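Local coordinates for DUF1902 domain-containing protein (Thermus thermophilus, PDB 1WV8) that is of unknown function but forms a two-chain assembly through a shared beta sheet and belongs to a family grouped with the Met-repressor-like clan, at residues T3-A8 / E61-A66. Sequence-based numbering, arbitrary orientation.
Sequences TLKVQA and ELRLEA
Glu65 lies alongside Gln7 on one face of the sheet, both side chains pointing the same way, and its carboxylate leans toward Lys5. Its CB lies 3.9 Å from Val6 O; CG stands anti to the carbonyl carbon, beside the backbone N (chi1 -57°), and the chain runs extended beyond it, taking the carboxylate out to the Gln7 amide, where Glu65 OE1 accepts a hydrogen bond from Gln7 NE2 at 3.1 Å, nearly along its C-O axis. Glu65 OE1 also lies 3.6 Å from Lys5 CB, while Glu65 OE2 passes Lys5 CD at 4.1 Å, so a long acid suits a place between an amide donor and an aliphatic stem. On the same face Thr3 OG1 donates to Glu61 OE2 (2.9 Å) from above the carboxylate plane, and Thr3 CG2 covers one face of the Arg63 guanidinium; threonine suits the site, its hydroxyl serving the acid and its methyl the flat cation. An alanine in place of Glu61 would probably leave the Thr3 hydroxyl without this acceptor and free to turn. Leu4, Val6, Leu62 and Leu64 occupy the other face, where branched apolar groups suit burial: Val6 CG2 presses tightly on Leu62 CD1 (3.3 Å), and Leu64 CD2 meets Ala8 CB at 3.5 Å. Five backbone hydrogen bonds fix the parallel register. Helix 34-51 packs on Leu4, Ala8 and Leu62; strand 16-20 flanks 3-8 antiparallel, and 61-66 pairs antiparallel with a strand of the second subunit, carrying the sheet across the dimer.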
ATOM      1  N   THR A   3      -3.003 -10.075  -9.822  1.00 57.89           N
ATOM      2  CA  THR A   3      -2.558  -9.099  -8.837  1.00 57.80           C
ATOM      3  C   THR A   3      -1.540  -9.725  -7.895  1.00 53.60           C
ATOM      4  O   THR A   3      -1.820 -10.737  -7.256  1.00 47.64           O
ATOM      5  CB  THR A   3      -3.726  -8.594  -7.992  1.00 59.43           C
ATOM      6  OG1 THR A   3      -4.630  -7.857  -8.822  1.00 59.85           O
ATOM      7  CG2 THR A   3      -3.222  -7.699  -6.860  1.00 53.97           C
ATOM      8  N   LEU A   4      -0.354  -9.130  -7.837  1.00 49.82           N
ATOM      9  CA  LEU A   4       0.708  -9.617  -6.964  1.00 48.62           C
ATOM     10  C   LEU A   4       0.769  -8.718  -5.738  1.00 42.99           C
ATOM     11  O   LEU A   4       1.122  -7.539  -5.835  1.00 43.77           O
ATOM     12  CB  LEU A   4       2.055  -9.578  -7.681  1.00 41.29           C
ATOM     13  CG  LEU A   4       2.237 -10.439  -8.929  1.00 47.24           C
ATOM     14  CD1 LEU A   4       3.536 -10.109  -9.629  1.00 55.89           C
ATOM     15  CD2 LEU A   4       2.197 -11.893  -8.513  1.00 49.44           C
ATOM     16  N   LYS A   5       0.419  -9.278  -4.590  1.00 37.20           N
ATOM     17  CA  LYS A   5       0.429  -8.531  -3.349  1.00 36.61           C
ATOM     18  C   LYS A   5       1.828  -8.524  -2.747  1.00 37.60           C
ATOM     19  O   LYS A   5       2.440  -9.573  -2.562  1.00 45.45           O
ATOM     20  CB  LYS A   5      -0.573  -9.152  -2.377  1.00 40.78           C
ATOM     21  CG  LYS A   5      -1.994  -9.193  -2.926  1.00 53.70           C
ATOM     22  CD  LYS A   5      -2.963  -9.782  -1.914  1.00 62.41           C
ATOM     23  CE  LYS A   5      -4.368  -9.883  -2.487  1.00 72.26           C
ATOM     24  NZ  LYS A   5      -5.335 -10.459  -1.503  1.00 73.84           N
ATOM     25  N   VAL A   6       2.326  -7.327  -2.459  1.00 38.58           N
ATOM     26  CA  VAL A   6       3.644  -7.142  -1.860  1.00 37.95           C
ATOM     27  C   VAL A   6       3.499  -6.262  -0.623  1.00 40.98           C
ATOM     28  O   VAL A   6       2.926  -5.163  -0.690  1.00 31.18           O
ATOM     29  CB  VAL A   6       4.613  -6.447  -2.836  1.00 27.90           C
ATOM     30  CG1 VAL A   6       5.969  -6.189  -2.161  1.00 37.78           C
ATOM     31  CG2 VAL A   6       4.788  -7.307  -4.074  1.00 35.05           C
ATOM     32  N   GLN A   7       4.008  -6.736   0.511  1.00 32.58           N
ATOM     33  CA  GLN A   7       3.922  -5.943   1.724  1.00 22.36           C
ATOM     34  C   GLN A   7       5.165  -5.090   1.919  1.00 28.84           C
ATOM     35  O   GLN A   7       6.286  -5.524   1.641  1.00 29.45           O
ATOM     36  CB  GLN A   7       3.731  -6.819   2.956  1.00 30.14           C
ATOM     37  CG  GLN A   7       2.397  -7.512   3.054  1.00 20.13           C
ATOM     38  CD  GLN A   7       2.354  -8.793   2.258  1.00 44.17           C
ATOM     39  OE1 GLN A   7       3.211  -9.653   2.419  1.00 40.71           O
ATOM     40  NE2 GLN A   7       1.345  -8.933   1.401  1.00 46.78           N
ATOM     41  N   ALA A   8       4.950  -3.871   2.395  1.00 23.32           N
ATOM     42  CA  ALA A   8       6.040  -2.951   2.681  1.00 36.63           C
ATOM     43  C   ALA A   8       6.009  -2.861   4.190  1.00 32.62           C
ATOM     44  O   ALA A   8       5.012  -2.433   4.767  1.00 28.67           O
ATOM     45  CB  ALA A   8       5.781  -1.586   2.067  1.00 26.26           C
ATOM     46  N   GLU A  61      -0.630  -6.715 -12.310  1.00 58.31           N
ATOM     47  CA  GLU A  61      -0.476  -5.465 -11.572  1.00 50.06           C
ATOM     48  C   GLU A  61       0.113  -5.745 -10.189  1.00 46.44           C
ATOM     49  O   GLU A  61      -0.166  -6.778  -9.565  1.00 36.18           O
ATOM     50  CB  GLU A  61      -1.819  -4.757 -11.415  1.00 50.62           C
ATOM     51  CG  GLU A  61      -2.902  -5.615 -10.782  1.00 80.04           C
ATOM     52  CD  GLU A  61      -4.096  -4.803 -10.300  1.00 90.42           C
ATOM     53  OE1 GLU A  61      -4.629  -3.991 -11.087  1.00101.27           O
ATOM     54  OE2 GLU A  61      -4.508  -4.985  -9.134  1.00 98.12           O
ATOM     55  N   LEU A  62       0.926  -4.811  -9.724  1.00 33.78           N
ATOM     56  CA  LEU A  62       1.576  -4.907  -8.422  1.00 43.84           C
ATOM     57  C   LEU A  62       0.808  -4.110  -7.354  1.00 42.65           C
ATOM     58  O   LEU A  62       0.597  -2.908  -7.517  1.00 36.98           O
ATOM     59  CB  LEU A  62       2.999  -4.357  -8.547  1.00 41.00           C
ATOM     60  CG  LEU A  62       3.895  -4.308  -7.314  1.00 51.59           C
ATOM     61  CD1 LEU A  62       4.334  -5.712  -6.957  1.00 47.31           C
ATOM     62  CD2 LEU A  62       5.107  -3.435  -7.608  1.00 51.30           C
ATOM     63  N   ARG A  63       0.378  -4.772  -6.276  1.00 28.58           N
ATOM     64  CA  ARG A  63      -0.330  -4.076  -5.192  1.00 27.32           C
ATOM     65  C   ARG A  63       0.577  -3.961  -3.951  1.00 38.71           C
ATOM     66  O   ARG A  63       0.764  -4.927  -3.205  1.00 32.52           O
ATOM     67  CB  ARG A  63      -1.622  -4.810  -4.810  1.00 32.61           C
ATOM     68  CG  ARG A  63      -2.460  -4.064  -3.763  1.00 38.21           C
ATOM     69  CD  ARG A  63      -3.727  -4.824  -3.373  1.00 48.93           C
ATOM     70  NE  ARG A  63      -4.626  -5.062  -4.503  1.00 52.88           N
ATOM     71  CZ  ARG A  63      -5.775  -5.732  -4.415  1.00 58.26           C
ATOM     72  NH1 ARG A  63      -6.164  -6.228  -3.247  1.00 58.03           N
ATOM     73  NH2 ARG A  63      -6.528  -5.917  -5.492  1.00 58.41           N
ATOM     74  N   LEU A  64       1.160  -2.783  -3.750  1.00 35.48           N
ATOM     75  CA  LEU A  64       2.022  -2.546  -2.594  1.00 28.23           C
ATOM     76  C   LEU A  64       1.142  -2.187  -1.405  1.00 36.77           C
ATOM     77  O   LEU A  64       0.388  -1.212  -1.452  1.00 29.18           O
ATOM     78  CB  LEU A  64       2.980  -1.400  -2.865  1.00 27.05           C
ATOM     79  CG  LEU A  64       4.418  -1.503  -2.334  1.00 42.81           C
ATOM     80  CD1 LEU A  64       4.905  -0.102  -2.014  1.00 19.26           C
ATOM     81  CD2 LEU A  64       4.501  -2.384  -1.100  1.00 42.94           C
ATOM     82  N   GLU A  65       1.247  -2.977  -0.339  1.00 26.58           N
ATOM     83  CA  GLU A  65       0.441  -2.772   0.859  1.00 30.92           C
ATOM     84  C   GLU A  65       1.269  -2.347   2.072  1.00 35.50           C
ATOM     85  O   GLU A  65       2.325  -2.914   2.346  1.00 40.83           O
ATOM     86  CB  GLU A  65      -0.312  -4.062   1.188  1.00 33.78           C
ATOM     87  CG  GLU A  65      -1.191  -4.563   0.037  1.00 56.28           C
ATOM     88  CD  GLU A  65      -1.646  -6.001   0.227  1.00 65.14           C
ATOM     89  OE1 GLU A  65      -0.767  -6.874   0.406  1.00 51.68           O
ATOM     90  OE2 GLU A  65      -2.874  -6.259   0.190  1.00 70.78           O
ATOM     91  N   ALA A  66       0.781  -1.344   2.792  1.00 25.23           N
ATOM     92  CA  ALA A  66       1.451  -0.848   3.985  1.00 35.12           C
ATOM     93  C   ALA A  66       0.403  -0.757   5.074  1.00 42.71           C
ATOM     94  O   ALA A  66      -0.609  -0.063   4.912  1.00 35.49           O
ATOM     95  CB  ALA A  66       2.063   0.532   3.730  1.00 31.30           C
TER